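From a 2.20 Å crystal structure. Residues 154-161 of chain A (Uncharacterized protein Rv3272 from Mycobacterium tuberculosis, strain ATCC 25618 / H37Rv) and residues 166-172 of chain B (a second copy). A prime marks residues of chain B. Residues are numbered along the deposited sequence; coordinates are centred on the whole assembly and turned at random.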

ATOM      1  N   GLY A 154      -8.210  -5.600 -11.246  1.00 26.16           N
ATOM      2  CA  GLY A 154      -8.619  -6.919 -10.800  1.00 29.83           C
ATOM      3  C   GLY A 154      -9.024  -7.102  -9.348  1.00 27.88           C
ATOM      4  O   GLY A 154      -9.261  -8.228  -8.920  1.00 29.20           O
ATOM      5  N   MET A 155      -9.150  -6.010  -8.601  1.00 27.24           N
ATOM      6  CA  MET A 155      -9.318  -6.111  -7.152  1.00 30.96           C
ATOM      7  C   MET A 155     -10.713  -6.526  -6.680  1.00 33.95           C
ATOM      8  O   MET A 155     -10.942  -6.637  -5.475  1.00 36.73           O
ATOM      9  CB  MET A 155      -8.941  -4.787  -6.494  1.00 27.42           C
ATOM     10  CG  MET A 155      -7.449  -4.534  -6.519  1.00 29.42           C
ATOM     11  SD  MET A 155      -6.976  -3.006  -5.701  1.00 32.80           S
ATOM     12  CE  MET A 155      -5.226  -3.321  -5.441  1.00 33.78           C
ATOM     13  N   THR A 156     -11.623  -6.794  -7.612  1.00 31.04           N
ATOM     14  CA  THR A 156     -12.957  -7.267  -7.251  1.00 35.02           C
ATOM     15  C   THR A 156     -13.020  -8.791  -7.313  1.00 36.19           C
ATOM     16  O   THR A 156     -14.024  -9.388  -6.927  1.00 41.08           O
ATOM     17  CB  THR A 156     -14.089  -6.669  -8.175  1.00 38.59           C
ATOM     18  OG1 THR A 156     -13.995  -7.203  -9.505  1.00 31.47           O
ATOM     19  CG2 THR A 156     -14.028  -5.140  -8.236  1.00 34.03           C
ATOM     20  N   THR A 157     -11.948  -9.412  -7.801  1.00 32.01           N
ATOM     21  CA  THR A 157     -11.928 -10.855  -8.041  1.00 33.66           C
ATOM     22  C   THR A 157     -12.189 -11.692  -6.781  1.00 40.19           C
ATOM     23  O   THR A 157     -11.647 -11.411  -5.707  1.00 34.53           O
ATOM     24  CB  THR A 157     -10.566 -11.295  -8.644  1.00 37.93           C
ATOM     25  OG1 THR A 157     -10.293 -10.542  -9.833  1.00 37.15           O
ATOM     26  CG2 THR A 157     -10.565 -12.773  -8.985  1.00 35.44           C
ATOM     27  N   GLY A 158     -13.035 -12.713  -6.926  1.00 40.53           N
ATOM     28  CA  GLY A 158     -13.254 -13.712  -5.892  1.00 38.89           C
ATOM     29  C   GLY A 158     -13.905 -13.270  -4.596  1.00 39.24           C
ATOM     30  O   GLY A 158     -13.655 -13.856  -3.542  1.00 42.75           O
ATOM     31  N   MET A 159     -14.714 -12.221  -4.659  1.00 39.75           N
ATOM     32  CA  MET A 159     -15.432 -11.758  -3.479  1.00 37.03           C
ATOM     33  C   MET A 159     -16.918 -11.727  -3.761  1.00 44.11           C
ATOM     34  O   MET A 159     -17.430 -10.751  -4.305  1.00 44.21           O
ATOM     35  CB  MET A 159     -14.944 -10.378  -3.058  1.00 38.96           C
ATOM     36  CG  MET A 159     -13.522 -10.371  -2.541  1.00 34.66           C
ATOM     37  SD  MET A 159     -13.159  -8.833  -1.709  1.00 32.34           S
ATOM     38  CE  MET A 159     -12.685  -7.802  -3.093  1.00 27.07           C
ATOM     39  N   PRO A 160     -17.619 -12.806  -3.394  1.00 50.00           N
ATOM     40  CA  PRO A 160     -19.053 -12.889  -3.681  1.00 47.37           C
ATOM     41  C   PRO A 160     -19.874 -11.905  -2.858  1.00 49.24           C
ATOM     42  O   PRO A 160     -19.621 -11.711  -1.663  1.00 47.05           O
ATOM     43  CB  PRO A 160     -19.413 -14.336  -3.315  1.00 47.09           C
ATOM     44  CG  PRO A 160     -18.101 -15.069  -3.208  1.00 52.08           C
ATOM     45  CD  PRO A 160     -17.092 -14.042  -2.792  1.00 47.57           C
ATOM     46  N   THR A 161     -20.836 -11.280  -3.535  1.00 46.10           N
ATOM     47  CA  THR A 161     -21.790 -10.354  -2.938  1.00 47.07           C
ATOM     48  C   THR A 161     -23.198 -10.947  -3.116  1.00 50.63           C
ATOM     49  O   THR A 161     -23.416 -11.757  -4.027  1.00 46.62           O
ATOM     50  CB  THR A 161     -21.714  -8.959  -3.583  1.00 46.67           C
ATOM     51  OG1 THR A 161     -22.031  -9.069  -4.977  1.00 44.52           O
ATOM     52  CG2 THR A 161     -20.321  -8.369  -3.429  1.00 44.50           C
TER
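Chain B 166-172: PQIIPFQ

Neither stretch forms a regular helix or strand. Chain A folds through two overlapping beta turns, type I from Gly154 to Thr157 and type II from Thr156 to Met159. Gly154 is the first residue after a helix, with positive phi in a Schellman motif, and Gly158 also has positive phi. In the first turn Thr157 N and Thr157 OG1 both donate to Gly154 O, at 3.1 and 2.7 Å. Chain B runs as an extended loop from Gln167′ to Ile169′, and Gln172′ sits at the N-cap position, right before a helix.

The segments run in roughly opposite directions. The nearest CA atoms are those of Met155 and Phe171′ (8.4 Å), Gly158 and Pro170′ (7.1 Å), and Met159 and Ile169′ (7.4 Å).

No hydrogen bond crosses between them; the contact is mainly apolar. The CA-to-CB bond of Met159 points toward chain B, and of all residues in the two stretches Met159 is the most covered by the other. Met159 CG lies 3.6 Å from Pro170′ CD, and Met159 SD lies 4.4 Å from Ile169′ CG1. Met155 CG is 3.9 Å from Phe171′ CZ. Met155 SD is 5.2 Å from the ring centroid of Phe171′, an oblique sulfur-aromatic approach.

Backbone oxygen also meets carbon: Thr157 O is 3.6 Å from Pro170′ CG. The CA-to-CB bond of Gln167′ points toward chain A, and its side chain lies near Met159 and Pro160. The two stretches together bury 342 Å².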

ATOM      1  N   PRO B 166     -17.893 -12.172   7.609  1.00 40.88           N
ATOM      2  CA  PRO B 166     -17.076 -10.985   7.314  1.00 35.86           C
ATOM      3  C   PRO B 166     -16.287 -11.191   6.035  1.00 34.66           C
ATOM      4  O   PRO B 166     -15.751 -12.278   5.812  1.00 32.96           O
ATOM      5  CB  PRO B 166     -16.150 -10.872   8.528  1.00 34.32           C
ATOM      6  CG  PRO B 166     -16.863 -11.626   9.622  1.00 37.71           C
ATOM      7  CD  PRO B 166     -17.596 -12.740   8.931  1.00 38.64           C
ATOM      8  N   GLN B 167     -16.236 -10.164   5.195  1.00 32.30           N
ATOM      9  CA  GLN B 167     -15.529 -10.254   3.925  1.00 33.27           C
ATOM     10  C   GLN B 167     -14.015 -10.146   4.078  1.00 35.87           C
ATOM     11  O   GLN B 167     -13.497  -9.126   4.528  1.00 35.02           O
ATOM     12  CB  GLN B 167     -16.031  -9.175   2.966  1.00 37.54           C
ATOM     13  CG  GLN B 167     -15.316  -9.190   1.637  1.00 34.95           C
ATOM     14  CD  GLN B 167     -15.706 -10.374   0.783  1.00 39.15           C
ATOM     15  OE1 GLN B 167     -14.970 -11.362   0.701  1.00 42.95           O
ATOM     16  NE2 GLN B 167     -16.869 -10.290   0.146  1.00 39.98           N
ATOM     17  N   ILE B 168     -13.316 -11.206   3.686  1.00 35.55           N
ATOM     18  CA  ILE B 168     -11.862 -11.247   3.747  1.00 34.69           C
ATOM     19  C   ILE B 168     -11.275 -10.995   2.373  1.00 37.20           C
ATOM     20  O   ILE B 168     -11.499 -11.774   1.444  1.00 35.86           O
ATOM     21  CB  ILE B 168     -11.348 -12.601   4.255  1.00 39.12           C
ATOM     22  CG1 ILE B 168     -11.842 -12.860   5.675  1.00 36.38           C
ATOM     23  CG2 ILE B 168      -9.821 -12.663   4.177  1.00 37.58           C
ATOM     24  CD1 ILE B 168     -11.327 -14.142   6.237  1.00 44.44           C
ATOM     25  N   ILE B 169     -10.529  -9.907   2.239  1.00 35.02           N
ATOM     26  CA  ILE B 169      -9.918  -9.584   0.964  1.00 36.00           C
ATOM     27  C   ILE B 169      -8.905 -10.674   0.618  1.00 31.04           C
ATOM     28  O   ILE B 169      -8.032 -10.990   1.417  1.00 35.45           O
ATOM     29  CB  ILE B 169      -9.265  -8.190   0.990  1.00 35.35           C
ATOM     30  CG1 ILE B 169     -10.352  -7.124   1.170  1.00 34.49           C
ATOM     31  CG2 ILE B 169      -8.493  -7.930  -0.299  1.00 30.01           C
ATOM     32  CD1 ILE B 169      -9.828  -5.779   1.628  1.00 37.26           C
ATOM     33  N   PRO B 170      -9.064 -11.294  -0.558  1.00 34.25           N
ATOM     34  CA  PRO B 170      -8.283 -12.464  -0.964  1.00 34.04           C
ATOM     35  C   PRO B 170      -6.923 -12.158  -1.583  1.00 36.62           C
ATOM     36  O   PRO B 170      -6.384 -13.039  -2.248  1.00 45.50           O
ATOM     37  CB  PRO B 170      -9.183 -13.129  -2.007  1.00 35.78           C
ATOM     38  CG  PRO B 170      -9.891 -11.992  -2.639  1.00 35.32           C
ATOM     39  CD  PRO B 170     -10.049 -10.915  -1.586  1.00 33.59           C
ATOM     40  N   PHE B 171      -6.372 -10.964  -1.397  1.00 39.40           N
ATOM     41  CA  PHE B 171      -4.962 -10.759  -1.743  1.00 35.02           C
ATOM     42  C   PHE B 171      -4.267 -10.055  -0.589  1.00 34.06           C
ATOM     43  O   PHE B 171      -4.911  -9.505   0.302  1.00 37.40           O
ATOM     44  CB  PHE B 171      -4.793  -9.981  -3.055  1.00 31.98           C
ATOM     45  CG  PHE B 171      -5.472  -8.647  -3.069  1.00 33.28           C
ATOM     46  CD1 PHE B 171      -4.801  -7.511  -2.632  1.00 26.78           C
ATOM     47  CD2 PHE B 171      -6.775  -8.521  -3.524  1.00 34.17           C
ATOM     48  CE1 PHE B 171      -5.420  -6.277  -2.644  1.00 32.19           C
ATOM     49  CE2 PHE B 171      -7.402  -7.286  -3.545  1.00 32.04           C
ATOM     50  CZ  PHE B 171      -6.724  -6.160  -3.104  1.00 34.18           C
ATOM     51  N   GLN B 172      -2.946 -10.102  -0.584  1.00 36.04           N
ATOM     52  CA  GLN B 172      -2.207  -9.711   0.604  1.00 40.54           C
ATOM     53  C   GLN B 172      -1.843  -8.244   0.532  1.00 37.90           C
ATOM     54  O   GLN B 172      -0.673  -7.898   0.375  1.00 35.68           O
ATOM     55  CB  GLN B 172      -0.946 -10.577   0.765  1.00 35.76           C
ATOM     56  CG  GLN B 172      -1.210 -12.009   1.229  1.00 36.23           C
ATOM     57  CD  GLN B 172      -2.013 -12.829   0.238  1.00 43.00           C
ATOM     58  OE1 GLN B 172      -1.530 -13.171  -0.843  1.00 50.20           O
ATOM     59  NE2 GLN B 172      -3.251 -13.155   0.608  1.00 40.77           N
TER